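Local coordinates for cystathionine beta-lyase family protein, YNBB B.subtilis ortholog (Clostridium acetobutylicum, PDB 3HVY), which probably acts as a pyridoxal-phosphate-dependent carbon-sulfur lyase of the methionine gamma-lyase family, with a putative link to aluminium resistance, at residues A84-T89 with G222-E227; K51-E56 with E292-A297; G124-T129 with I134-S139; H103-A108 with D128-I133. One frame throughout, in Å; residues are numbered along the deposited sequence. Where two conformers were deposited one is given.

In the fold
The contacts nest along the chain: contact 2 closes the longest loop, contact 1 lies inside it, and contacts 4 and 3 lie inside contact 1. Contacts 1 and 2 have centres about 12 Å apart and touch where helices 18-55, 74-87 and 287-317 meet. Contacts 3 and 4, with centres about 9 Å apart, share Asp128 and Thr129 and pack round the short helix 131-134, in the connection from strand 118-121 to its parallel neighbour 151-154 in the seven-stranded mixed sheet. Contacts 2 and 3 lie on opposite sides of the chain's centre, their own centres about 36 Å apart. Together they join helices and loops flanking the mixed sheet, consistent with a fold type I pyridoxal-phosphate enzyme.

Contact 1 (A84-T89 with G222-E227); sequences ANIFNT and GEFVEE. With NA (sodium ion), chain X; EDO (1,2-ethanediol), chain Z.
Two phenylalanine rings carry this contact, and each is met at its edge, near the ring plane. Phe224 offers the CE1-CZ rim to Ile86, whose CG2 lies 3.9 Å from Phe224 CE1; the two side chains cross at about a right angle. The rim of Phe87 is approached more loosely, with Phe87 CZ 4.4 Å from the aliphatic Glu223 CG. The carboxylate of Glu223 is engaged elsewhere, by Tyr256 through OE2. Val49 of helix 18-55 and Ala297 of helix 287-317 also touch Phe224, so the ring sits among three helices.

Just beyond the buried patch, the end of helix 74-87 holds a sodium ion. Asn85 chelates it with its backbone O and side-chain OD1, each 2.3 Å from the metal. The side chain can do this because chi1 of -164° sets CG beside the carbonyl carbon. Asn88 OD1 is a third ligand at 2.3 Å, and two waters bring the observed ligands to five. The amide of Asn88 thereby has its oxygen committed to the metal while ND2 donates to O1 of a 1,2-ethanediol molecule at 3.1 Å and to Asp232.

Asn88 has a positive phi of 56° and ends the helix in a Schellman motif: Thr89 N reaches back to Ala84 O at 2.9 Å, and Asn88 N bonds to Asn85 O at 3.1 Å. The Schellman-capped C-terminus of helix 74-87, with its sodium site, thus packs against the loop after strand 214-218, within what is probably the large, cofactor-binding domain of this fold.

Contact 2 (K51-E56 with E292-A297); sequences KAFQEE and EGLFMA
Helix 18-55, near its C-terminal end, packs here on helix 287-317 through a T-shaped aromatic pair formed by Phe53 and Phe295. The edge of Phe295 is turned toward the face of Phe53, with ring centroids 5.8 Å apart and planes at 79°. The stem of Phe295 joins in, Phe295 CB lying 4.2 Å from Phe53 CZ. With chi1 at -168°, Phe295 CG lies beside its own carbonyl carbon, and the ring is carried back along Phe53, level with the middle of its ring, while CB stays near the CZ end. Leu294, one residue earlier, adds a branched aliphatic group: its CD2 approaches Phe53 CE1 to 3.9 Å, and the two side chains run past each other in opposite directions.

Ile86 and Val82 of helix 74-87 also touch Leu294, tying a third helix into the cluster. Phe295 reaches a subunit boundary as well, stacking edge-to-face with His413 of the second subunit and packing on Pro357 of the same neighbour.

All three touching residues are buried, and what joins them is dispersion together with the weak electrostatics of a ring edge facing a ring face; the fit therefore depends on shape rather than on charge.

Contact 3 (G124-T129 with I134-S139); sequences GMPYDT and IGMDDS
Ile134, the last residue of the short helix 131-134, directs CD1 at the ring of Pro126, where it stands 3.7 Å from Pro126 CG. Gly135 then turns the chain out of the helix with a positive phi of 98°. It is the C-prime residue of a Schellman motif, closed by Met136 N bonding back to His131 O and Gly135 N to Asp132 O. Met136, a selenomethionine here, follows with its chain extended beyond CG (chi2 177°). Its terminal methyl reaches the Pro126 ring, CE lying 3.9 Å from Pro126 CD, while its SE is 4.1 Å from SE of the selenomethionine Met125, whose own chain is bent. Tyr152 of strand 151-154 touches Pro126, Ile134 and Met136 alike.

Farther on, Asp137 OD1 closes an Asx turn by accepting from Ser139 N at 2.8 Å. Ser139 OG donates to the same oxygen, also at 2.8 Å and from the same face of the carboxylate; the backbone donor stands well above that plane.

Contact between the segments is wholly apolar, and the polarisable selenium atoms favour dispersion; two hydrogen bonds on one carboxylate oxygen instead restrain the local turn at Asp137.

Contact 4 (H103-A108 with D128-I133); sequences HAIGAA and DTLHDI
The bond from Ala107 N to His103 O, 2.9 Å long, belongs to the helical turn that sets Ile105 and Gly106 against Leu130 and Ile133. Across the contact itself the meeting is apolar. Ile133 drives its CD1 onto the backbone of Gly106, reaching 3.7 Å from Gly106 CA and lying 4.1 Å from Gly106 N. Since glycine carries no side chain, this methyl can settle directly on the helix surface, and the two backbones draw close, with CA atoms of Gly106 and Ile133 only 6.3 Å apart. In Ile133, chi1 of -75° places CG1 beside the backbone N, and it is this longer branch that ends in the touching methyl.

The helices concerned belong to the alpha/beta core: helix 101-111 precedes strand 118-121, and helix 131-134 lies in the crossover from that strand to its parallel neighbour, strand 151-154. Three residues before Ile133, Leu130 extends CD2 to within 4.0 Å of Ile105 CG2, the side chains crossing at about a right angle. Ile105 also rests on Phe216 and Asp218 of strand 214-218, so it fills the layer between helix and sheet, whereas Ile133 packs on Val273 of the third subunit.

At the start of the second segment, Asp128 CA lies 3.6 Å above one face of the His131 ring, toward its rim. His131 NE2 is hydrogen-bonded to Pro126 O, which ties the ring to the incoming loop, and Asp132 OD2 forms a salt bridge with Lys140.

Contact 1 (A84-T89 with G222-E227)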
loop_
_atom_site.group_PDB
_atom_site.type_symbol
_atom_site.label_atom_id
_atom_site.label_comp_id
_atom_site.label_asym_id
_atom_site.label_seq_id
_atom_site.Cartn_x
_atom_site.Cartn_y
_atom_site.Cartn_z
ATOM N N ALA D 84 10.552 19.617 -12.603
ATOM C CA ALA D 84 10.766 20.994 -13.132
ATOM C C ALA D 84 12.250 21.171 -13.567
ATOM O O ALA D 84 12.579 21.747 -14.634
ATOM C CB ALA D 84 10.385 22.027 -12.088
ATOM N N ASN D 85 13.147 20.648 -12.761
ATOM C CA ASN D 85 14.576 20.707 -13.092
ATOM C C ASN D 85 14.871 19.919 -14.391
ATOM O O ASN D 85 15.519 20.428 -15.325
ATOM C CB ASN D 85 15.371 20.113 -11.953
ATOM C CG ASN D 85 16.854 20.468 -12.012
ATOM O OD1 ASN D 85 17.344 21.043 -13.000
ATOM N ND2 ASN D 85 17.570 20.172 -10.927
ATOM N N ILE D 86 14.356 18.700 -14.487
ATOM C CA ILE D 86 14.608 17.852 -15.657
ATOM C C ILE D 86 14.089 18.509 -16.940
ATOM O O ILE D 86 14.767 18.536 -17.983
ATOM C CB ILE D 86 13.974 16.452 -15.489
ATOM C CG1 ILE D 86 14.741 15.694 -14.405
ATOM C CG2 ILE D 86 13.959 15.676 -16.833
ATOM C CD1 ILE D 86 14.009 14.413 -13.864
ATOM N N PHE D 87 12.891 19.063 -16.852
ATOM C CA PHE D 87 12.257 19.675 -18.010
ATOM C C PHE D 87 12.688 21.126 -18.260
ATOM O O PHE D 87 12.281 21.740 -19.234
ATOM C CB PHE D 87 10.729 19.595 -17.866
ATOM C CG PHE D 87 10.167 18.232 -18.164
ATOM C CD1 PHE D 87 10.092 17.778 -19.463
ATOM C CD2 PHE D 87 9.720 17.404 -17.149
ATOM C CE1 PHE D 87 9.553 16.510 -19.765
ATOM C CE2 PHE D 87 9.205 16.161 -17.419
ATOM C CZ PHE D 87 9.104 15.708 -18.742
ATOM N N ASN D 88 13.482 21.659 -17.349
ATOM C CA ASN D 88 13.926 23.058 -17.378
ATOM C C ASN D 88 12.767 24.043 -17.409
ATOM O O ASN D 88 12.766 24.998 -18.201
ATOM C CB ASN D 88 14.925 23.267 -18.521
ATOM C CG ASN D 88 16.193 22.480 -18.307
ATOM O OD1 ASN D 88 16.804 22.583 -17.249
ATOM N ND2 ASN D 88 16.601 21.695 -19.297
ATOM N N THR D 89 11.797 23.800 -16.522
ATOM C CA THR D 89 10.610 24.638 -16.387
ATOM C C THR D 89 10.624 25.313 -15.012
ATOM O O THR D 89 11.350 24.887 -14.109
ATOM C CB THR D 89 9.321 23.802 -16.492
ATOM O OG1 THR D 89 9.244 22.845 -15.405
ATOM C CG2 THR D 89 9.236 23.135 -17.824
ATOM N N GLY D 222 6.892 10.724 -25.581
ATOM C CA GLY D 222 8.139 11.311 -26.052
ATOM C C GLY D 222 9.210 11.499 -24.983
ATOM O O GLY D 222 10.336 11.867 -25.296
ATOM N N GLU D 223 8.889 11.283 -23.725
ATOM C CA GLU D 223 9.826 11.638 -22.665
ATOM C C GLU D 223 11.041 10.810 -22.786
ATOM O O GLU D 223 10.927 9.622 -22.957
ATOM C CB GLU D 223 9.212 11.419 -21.276
ATOM C CG GLU D 223 7.882 12.207 -21.022
ATOM C CD GLU D 223 6.612 11.483 -21.467
ATOM O OE1 GLU D 223 6.689 10.385 -22.069
ATOM O OE2 GLU D 223 5.508 12.032 -21.198
ATOM N N PHE D 224 12.205 11.447 -22.688
ATOM C CA PHE D 224 13.535 10.812 -22.805
ATOM C C PHE D 224 13.883 10.094 -24.107
ATOM O O PHE D 224 14.930 9.410 -24.163
ATOM C CB PHE D 224 13.748 9.847 -21.652
ATOM C CG PHE D 224 13.596 10.486 -20.306
ATOM C CD1 PHE D 224 14.270 11.648 -19.999
ATOM C CD2 PHE D 224 12.748 9.940 -19.349
ATOM C CE1 PHE D 224 14.133 12.255 -18.753
ATOM C CE2 PHE D 224 12.569 10.577 -18.107
ATOM C CZ PHE D 224 13.281 11.710 -17.815
ATOM N N VAL D 225 13.081 10.278 -25.158
ATOM C CA VAL D 225 13.420 9.719 -26.437
ATOM C C VAL D 225 14.518 10.564 -27.142
ATOM O O VAL D 225 15.336 10.034 -27.897
ATOM C CB VAL D 225 12.190 9.514 -27.321
ATOM C CG1 VAL D 225 12.654 9.002 -28.748
ATOM C CG2 VAL D 225 11.210 8.533 -26.624
ATOM N N GLU D 226 14.521 11.862 -26.896
ATOM C CA GLU D 226 15.570 12.743 -27.370
ATOM C C GLU D 226 16.270 13.324 -26.143
ATOM O O GLU D 226 15.825 13.150 -24.998
ATOM C CB GLU D 226 15.002 13.870 -28.248
ATOM C CG GLU D 226 14.308 13.391 -29.540
ATOM C CD GLU D 226 14.063 14.507 -30.548
ATOM O OE1 GLU D 226 14.994 15.269 -30.793
ATOM O OE2 GLU D 226 12.963 14.596 -31.145
ATOM N N GLU D 227 17.335 14.071 -26.390
ATOM C CA GLU D 227 18.101 14.691 -25.297
ATOM C C GLU D 227 17.443 15.959 -24.777
ATOM O O GLU D 227 17.828 16.477 -23.728
ATOM C CB GLU D 227 19.568 14.911 -25.737
ATOM C CG GLU D 227 19.862 15.982 -26.726
ATOM C CD GLU D 227 19.191 15.834 -28.120
ATOM O OE1 GLU D 227 18.758 14.710 -28.587
ATOM O OE2 GLU D 227 19.111 16.911 -28.755
HETATM NA NA NA X . 17.383 21.820 -15.183
HETATM C C1 EDO Z . 19.083 19.064 -21.216
HETATM O O1 EDO Z . 18.757 19.553 -19.884
HETATM C C2 EDO Z . 18.319 19.702 -22.359
HETATM O O2 EDO Z . 19.076 20.800 -22.920
HETATM O O HOH W 1 19.614 22.711 -15.098
HETATM O O HOH W 2 16.143 23.911 -14.131
#

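Contact 2 (K51-E56 with E292-A297)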
loop_
_atom_site.group_PDB
_atom_site.type_symbol
_atom_site.label_atom_id
_atom_site.label_comp_id
_atom_site.label_asym_id
_atom_site.label_seq_id
_atom_site.Cartn_x
_atom_site.Cartn_y
_atom_site.Cartn_z
ATOM N N LYS D 51 21.429 14.121 -11.865
ATOM C CA LYS D 51 21.754 15.460 -11.339
ATOM C C LYS D 51 20.543 16.121 -10.669
ATOM O O LYS D 51 20.672 16.796 -9.664
ATOM C CB LYS D 51 22.224 16.403 -12.444
ATOM C CG LYS D 51 23.570 16.110 -13.046
ATOM C CD LYS D 51 24.094 17.308 -13.853
ATOM C CE LYS D 51 23.097 17.848 -14.865
ATOM N NZ LYS D 51 23.673 18.954 -15.703
ATOM N N ALA D 52 19.373 15.991 -11.285
ATOM C CA ALA D 52 18.139 16.564 -10.740
ATOM C C ALA D 52 17.858 15.959 -9.315
ATOM O O ALA D 52 17.544 16.688 -8.343
ATOM C CB ALA D 52 16.988 16.331 -11.709
ATOM N N PHE D 53 18.017 14.642 -9.167
ATOM C CA PHE D 53 17.853 14.018 -7.859
ATOM C C PHE D 53 18.800 14.647 -6.813
ATOM O O PHE D 53 18.400 15.030 -5.713
ATOM C CB PHE D 53 18.149 12.518 -7.957
ATOM C CG PHE D 53 16.922 11.641 -8.244
ATOM C CD1 PHE D 53 16.371 11.561 -9.510
ATOM C CD2 PHE D 53 16.369 10.866 -7.240
ATOM C CE1 PHE D 53 15.280 10.756 -9.764
ATOM C CE2 PHE D 53 15.273 10.043 -7.468
ATOM C CZ PHE D 53 14.711 9.998 -8.732
ATOM N N GLN D 54 20.059 14.746 -7.199
ATOM C CA GLN D 54 21.122 15.224 -6.307
ATOM C C GLN D 54 20.975 16.689 -6.006
ATOM O O GLN D 54 21.178 17.085 -4.871
ATOM C CB GLN D 54 22.472 14.907 -6.945
ATOM C CG GLN D 54 22.637 13.392 -7.181
ATOM C CD GLN D 54 24.054 13.043 -7.549
ATOM O OE1 GLN D 54 24.747 13.861 -8.156
ATOM N NE2 GLN D 54 24.497 11.840 -7.193
ATOM N N GLU D 55 20.510 17.492 -6.968
ATOM C CA GLU D 55 20.297 18.908 -6.692
ATOM C C GLU D 55 19.098 19.140 -5.764
ATOM O O GLU D 55 19.088 20.091 -5.019
ATOM C CB GLU D 55 20.213 19.724 -7.978
ATOM C CG GLU D 55 21.600 19.733 -8.720
ATOM C CD GLU D 55 21.579 20.217 -10.175
ATOM O OE1 GLU D 55 20.507 20.613 -10.695
ATOM O OE2 GLU D 55 22.669 20.192 -10.794
ATOM N N GLU D 56 18.139 18.236 -5.745
ATOM C CA GLU D 56 17.036 18.356 -4.815
ATOM C C GLU D 56 17.308 17.611 -3.497
ATOM O O GLU D 56 16.468 17.579 -2.611
ATOM C CB GLU D 56 15.727 17.901 -5.488
ATOM C CG GLU D 56 14.428 18.024 -4.640
ATOM C CD GLU D 56 14.074 19.453 -4.203
ATOM O OE1 GLU D 56 14.555 20.422 -4.853
ATOM O OE2 GLU D 56 13.284 19.591 -3.225
ATOM N N GLU D 292 11.735 6.080 -8.129
ATOM C CA GLU D 292 12.509 5.026 -8.747
ATOM C C GLU D 292 12.144 4.896 -10.213
ATOM O O GLU D 292 12.987 4.686 -11.031
ATOM C CB GLU D 292 12.295 3.679 -8.048
ATOM C CG GLU D 292 13.244 2.637 -8.647
ATOM C CD GLU D 292 13.292 1.289 -7.933
ATOM O OE1 GLU D 292 12.495 1.069 -6.997
ATOM O OE2 GLU D 292 14.157 0.464 -8.324
ATOM N N GLY D 293 10.853 4.998 -10.537
ATOM C CA GLY D 293 10.410 4.938 -11.881
ATOM C C GLY D 293 11.027 6.013 -12.738
ATOM O O GLY D 293 11.450 5.747 -13.892
ATOM N N LEU D 294 11.059 7.229 -12.221
ATOM C CA LEU D 294 11.764 8.323 -12.903
ATOM C C LEU D 294 13.260 8.033 -13.172
ATOM O O LEU D 294 13.785 8.283 -14.264
ATOM C CB LEU D 294 11.578 9.624 -12.119
ATOM C CG LEU D 294 12.257 10.889 -12.621
ATOM C CD1 LEU D 294 11.723 11.225 -13.958
ATOM C CD2 LEU D 294 12.122 12.057 -11.666
ATOM N N PHE D 295 13.941 7.489 -12.179
ATOM C CA PHE D 295 15.333 7.149 -12.325
ATOM C C PHE D 295 15.586 6.123 -13.413
ATOM O O PHE D 295 16.565 6.246 -14.169
ATOM C CB PHE D 295 15.911 6.694 -11.000
ATOM C CG PHE D 295 17.377 6.608 -11.025
ATOM C CD1 PHE D 295 18.135 7.764 -11.061
ATOM C CD2 PHE D 295 18.004 5.390 -11.068
ATOM C CE1 PHE D 295 19.503 7.712 -11.113
ATOM C CE2 PHE D 295 19.360 5.309 -11.120
ATOM C CZ PHE D 295 20.130 6.500 -11.167
HETATM N N MSE D 296 14.701 5.131 -13.513
HETATM C CA MSE D 296 14.820 4.091 -14.522
HETATM C C MSE D 296 14.209 4.499 -15.889
HETATM O O MSE D 296 14.350 3.764 -16.862
HETATM C CB MSE D 296 14.092 2.831 -14.028
HETATM C CG MSE D 296 14.616 2.186 -12.754
HETATM SE SE MSE D 296 13.319 0.795 -12.188
HETATM C CE MSE D 296 12.923 0.052 -13.971
ATOM N N ALA D 297 13.527 5.641 -15.957
ATOM C CA ALA D 297 12.830 6.038 -17.181
ATOM C C ALA D 297 13.700 6.282 -18.443
ATOM O O ALA D 297 13.289 5.897 -19.563
ATOM C CB ALA D 297 11.893 7.189 -16.928
#

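Contact 3 (G124-T129 with I134-S139)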
loop_
_atom_site.group_PDB
_atom_site.type_symbol
_atom_site.label_atom_id
_atom_site.label_comp_id
_atom_site.label_asym_id
_atom_site.label_seq_id
_atom_site.Cartn_x
_atom_site.Cartn_y
_atom_site.Cartn_z
ATOM N N GLY D 124 -3.357 19.279 -37.077
ATOM C CA GLY D 124 -4.528 18.532 -37.532
ATOM C C GLY D 124 -5.393 18.014 -36.380
ATOM O O GLY D 124 -5.344 18.528 -35.273
HETATM N N MSE D 125 -6.225 17.019 -36.674
HETATM C CA MSE D 125 -7.161 16.410 -35.710
HETATM C C MSE D 125 -6.442 15.841 -34.480
HETATM O O MSE D 125 -5.450 15.118 -34.592
HETATM C CB MSE D 125 -7.963 15.298 -36.395
HETATM C CG MSE D 125 -9.275 14.839 -35.665
HETATM SE SE MSE D 125 -10.547 16.286 -35.449
HETATM C CE MSE D 125 -10.551 17.047 -37.249
ATOM N N PRO D 126 -6.903 16.219 -33.285
ATOM C CA PRO D 126 -6.295 15.678 -32.107
ATOM C C PRO D 126 -6.672 14.224 -31.886
ATOM O O PRO D 126 -7.632 13.739 -32.497
ATOM C CB PRO D 126 -6.890 16.526 -30.975
ATOM C CG PRO D 126 -7.572 17.618 -31.586
ATOM C CD PRO D 126 -7.936 17.215 -32.969
ATOM N N TYR D 127 -5.868 13.559 -31.063
ATOM C CA TYR D 127 -6.166 12.228 -30.501
ATOM C C TYR D 127 -7.632 12.123 -30.087
ATOM O O TYR D 127 -8.155 13.024 -29.459
ATOM C CB TYR D 127 -5.275 11.946 -29.263
ATOM C CG TYR D 127 -4.198 10.908 -29.505
ATOM N N ASP D 128 -8.260 10.995 -30.416
ATOM C CA ASP D 128 -9.715 10.747 -30.209
ATOM C C ASP D 128 -10.220 11.063 -28.820
ATOM O O ASP D 128 -11.278 11.617 -28.652
ATOM C CB ASP D 128 -10.030 9.271 -30.496
ATOM C CG ASP D 128 -9.855 8.904 -31.975
ATOM O OD1 ASP D 128 -10.135 9.768 -32.853
ATOM O OD2 ASP D 128 -9.449 7.741 -32.244
ATOM N N THR D 129 -9.417 10.745 -27.827
ATOM C CA THR D 129 -9.788 10.985 -26.452
ATOM C C THR D 129 -9.912 12.452 -26.090
ATOM O O THR D 129 -10.520 12.762 -25.073
ATOM C CB THR D 129 -8.780 10.304 -25.513
ATOM O OG1 THR D 129 -7.459 10.837 -25.749
ATOM C CG2 THR D 129 -8.783 8.808 -25.782
ATOM N N ILE D 134 -12.575 19.069 -25.957
ATOM C CA ILE D 134 -12.824 20.196 -26.862
ATOM C C ILE D 134 -14.342 20.474 -27.018
ATOM O O ILE D 134 -14.786 21.626 -26.979
ATOM C CB ILE D 134 -12.158 19.927 -28.236
ATOM C CG1 ILE D 134 -10.640 19.915 -28.038
ATOM C CG2 ILE D 134 -12.640 20.956 -29.258
ATOM C CD1 ILE D 134 -9.834 19.084 -29.002
ATOM N N GLY D 135 -15.119 19.411 -27.180
ATOM C CA GLY D 135 -16.577 19.508 -27.351
ATOM C C GLY D 135 -16.929 19.431 -28.819
ATOM O O GLY D 135 -17.531 20.335 -29.381
HETATM N N MSE D 136 -16.563 18.338 -29.449
HETATM C CA MSE D 136 -16.732 18.239 -30.873
HETATM C C MSE D 136 -18.083 17.773 -31.317
HETATM O O MSE D 136 -18.455 18.009 -32.442
HETATM C CB MSE D 136 -15.590 17.433 -31.479
HETATM C CG MSE D 136 -14.430 18.363 -31.708
HETATM SE SE MSE D 136 -13.023 17.394 -32.368
HETATM C CE MSE D 136 -11.521 18.458 -31.917
ATOM N N ASP D 137 -18.858 17.191 -30.419
ATOM C CA ASP D 137 -20.219 16.758 -30.734
ATOM C C ASP D 137 -21.214 17.559 -29.885
ATOM O O ASP D 137 -21.295 17.358 -28.685
ATOM C CB ASP D 137 -20.319 15.247 -30.478
ATOM C CG ASP D 137 -21.703 14.695 -30.701
ATOM O OD1 ASP D 137 -22.653 15.476 -30.943
ATOM O OD2 ASP D 137 -21.836 13.458 -30.605
ATOM N N ASP D 138 -21.976 18.446 -30.513
ATOM C CA ASP D 138 -22.909 19.315 -29.804
ATOM C C ASP D 138 -24.213 18.613 -29.366
ATOM O O ASP D 138 -25.113 19.251 -28.823
ATOM C CB ASP D 138 -23.199 20.589 -30.630
ATOM N N SER D 139 -24.322 17.304 -29.579
ATOM C CA SER D 139 -25.476 16.540 -29.086
ATOM C C SER D 139 -25.208 15.935 -27.695
ATOM O O SER D 139 -26.109 15.380 -27.083
ATOM C CB SER D 139 -25.824 15.393 -30.054
ATOM O OG SER D 139 -24.942 14.273 -29.915
#

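Contact 4 (H103-A108 with D128-I133)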
loop_
_atom_site.group_PDB
_atom_site.type_symbol
_atom_site.label_atom_id
_atom_site.label_comp_id
_atom_site.label_asym_id
_atom_site.label_seq_id
_atom_site.Cartn_x
_atom_site.Cartn_y
_atom_site.Cartn_z
ATOM N N HIS D 103 -6.418 13.117 -18.775
ATOM C CA HIS D 103 -6.813 13.918 -17.642
ATOM C C HIS D 103 -5.794 15.021 -17.458
ATOM O O HIS D 103 -6.175 16.174 -17.287
ATOM C CB HIS D 103 -6.886 13.022 -16.407
ATOM C CG HIS D 103 -7.415 13.679 -15.169
ATOM N ND1 HIS D 103 -7.621 12.973 -13.995
ATOM C CD2 HIS D 103 -7.801 14.953 -14.914
ATOM C CE1 HIS D 103 -8.067 13.796 -13.065
ATOM N NE2 HIS D 103 -8.197 15.003 -13.602
ATOM N N ALA D 104 -4.509 14.692 -17.498
ATOM C CA ALA D 104 -3.440 15.703 -17.338
ATOM C C ALA D 104 -3.480 16.752 -18.465
ATOM O O ALA D 104 -3.375 17.952 -18.205
ATOM C CB ALA D 104 -2.083 15.052 -17.293
ATOM N N ILE D 105 -3.689 16.288 -19.693
ATOM C CA ILE D 105 -3.772 17.154 -20.861
ATOM C C ILE D 105 -4.992 18.056 -20.749
ATOM O O ILE D 105 -4.878 19.276 -20.827
ATOM C CB ILE D 105 -3.772 16.344 -22.193
ATOM C CG1 ILE D 105 -2.385 15.685 -22.421
ATOM C CG2 ILE D 105 -4.148 17.258 -23.403
ATOM C CD1 ILE D 105 -2.436 14.541 -23.344
ATOM N N GLY D 106 -6.142 17.456 -20.492
ATOM C CA GLY D 106 -7.371 18.211 -20.252
ATOM C C GLY D 106 -7.283 19.270 -19.163
ATOM O O GLY D 106 -7.795 20.371 -19.340
ATOM N N ALA D 107 -6.651 18.944 -18.037
ATOM C CA ALA D 107 -6.521 19.872 -16.931
ATOM C C ALA D 107 -5.647 21.076 -17.368
ATOM O O ALA D 107 -5.897 22.219 -16.974
ATOM C CB ALA D 107 -5.916 19.164 -15.717
ATOM N N ALA D 108 -4.600 20.809 -18.151
ATOM C CA ALA D 108 -3.720 21.865 -18.651
ATOM C C ALA D 108 -4.506 22.815 -19.565
ATOM O O ALA D 108 -4.333 24.019 -19.481
ATOM C CB ALA D 108 -2.504 21.301 -19.363
ATOM N N ASP D 128 -8.260 10.995 -30.416
ATOM C CA ASP D 128 -9.715 10.747 -30.209
ATOM C C ASP D 128 -10.220 11.063 -28.820
ATOM O O ASP D 128 -11.278 11.617 -28.652
ATOM C CB ASP D 128 -10.030 9.271 -30.496
ATOM C CG ASP D 128 -9.855 8.904 -31.975
ATOM O OD1 ASP D 128 -10.135 9.768 -32.853
ATOM O OD2 ASP D 128 -9.449 7.741 -32.244
ATOM N N THR D 129 -9.417 10.745 -27.827
ATOM C CA THR D 129 -9.788 10.985 -26.452
ATOM C C THR D 129 -9.912 12.452 -26.090
ATOM O O THR D 129 -10.520 12.762 -25.073
ATOM C CB THR D 129 -8.780 10.304 -25.513
ATOM O OG1 THR D 129 -7.459 10.837 -25.749
ATOM C CG2 THR D 129 -8.783 8.808 -25.782
ATOM N N LEU D 130 -9.392 13.361 -26.913
ATOM C CA LEU D 130 -9.554 14.792 -26.652
ATOM C C LEU D 130 -10.800 15.386 -27.202
ATOM O O LEU D 130 -11.083 16.537 -26.949
ATOM C CB LEU D 130 -8.431 15.606 -27.287
ATOM C CG LEU D 130 -7.110 15.660 -26.579
ATOM C CD1 LEU D 130 -6.501 16.977 -27.046
ATOM C CD2 LEU D 130 -7.325 15.631 -25.097
ATOM N N HIS D 131 -11.536 14.631 -27.989
ATOM C CA HIS D 131 -12.660 15.196 -28.707
ATOM C C HIS D 131 -13.745 15.689 -27.797
ATOM O O HIS D 131 -14.356 16.730 -28.061
ATOM C CB HIS D 131 -13.143 14.217 -29.759
ATOM C CG HIS D 131 -12.134 13.984 -30.852
ATOM N ND1 HIS D 131 -12.484 13.546 -32.106
ATOM C CD2 HIS D 131 -10.788 14.174 -30.883
ATOM C CE1 HIS D 131 -11.396 13.434 -32.851
ATOM N NE2 HIS D 131 -10.355 13.834 -32.142
ATOM N N ASP D 132 -13.967 14.981 -26.704
ATOM C CA ASP D 132 -14.967 15.437 -25.707
ATOM C C ASP D 132 -14.464 16.594 -24.847
ATOM O O ASP D 132 -15.279 17.431 -24.434
ATOM C CB ASP D 132 -15.440 14.279 -24.830
ATOM C CG ASP D 132 -16.485 13.367 -25.540
ATOM O OD1 ASP D 132 -17.166 13.802 -26.493
ATOM O OD2 ASP D 132 -16.657 12.224 -25.098
ATOM N N ILE D 133 -13.144 16.636 -24.574
ATOM C CA ILE D 133 -12.517 17.806 -23.877
ATOM C C ILE D 133 -12.811 19.104 -24.655
ATOM O O ILE D 133 -13.317 20.065 -24.111
ATOM C CB ILE D 133 -11.012 17.610 -23.634
ATOM C CG1 ILE D 133 -10.821 16.618 -22.486
ATOM C CG2 ILE D 133 -10.276 18.970 -23.280
ATOM C CD1 ILE D 133 -9.456 15.987 -22.382
#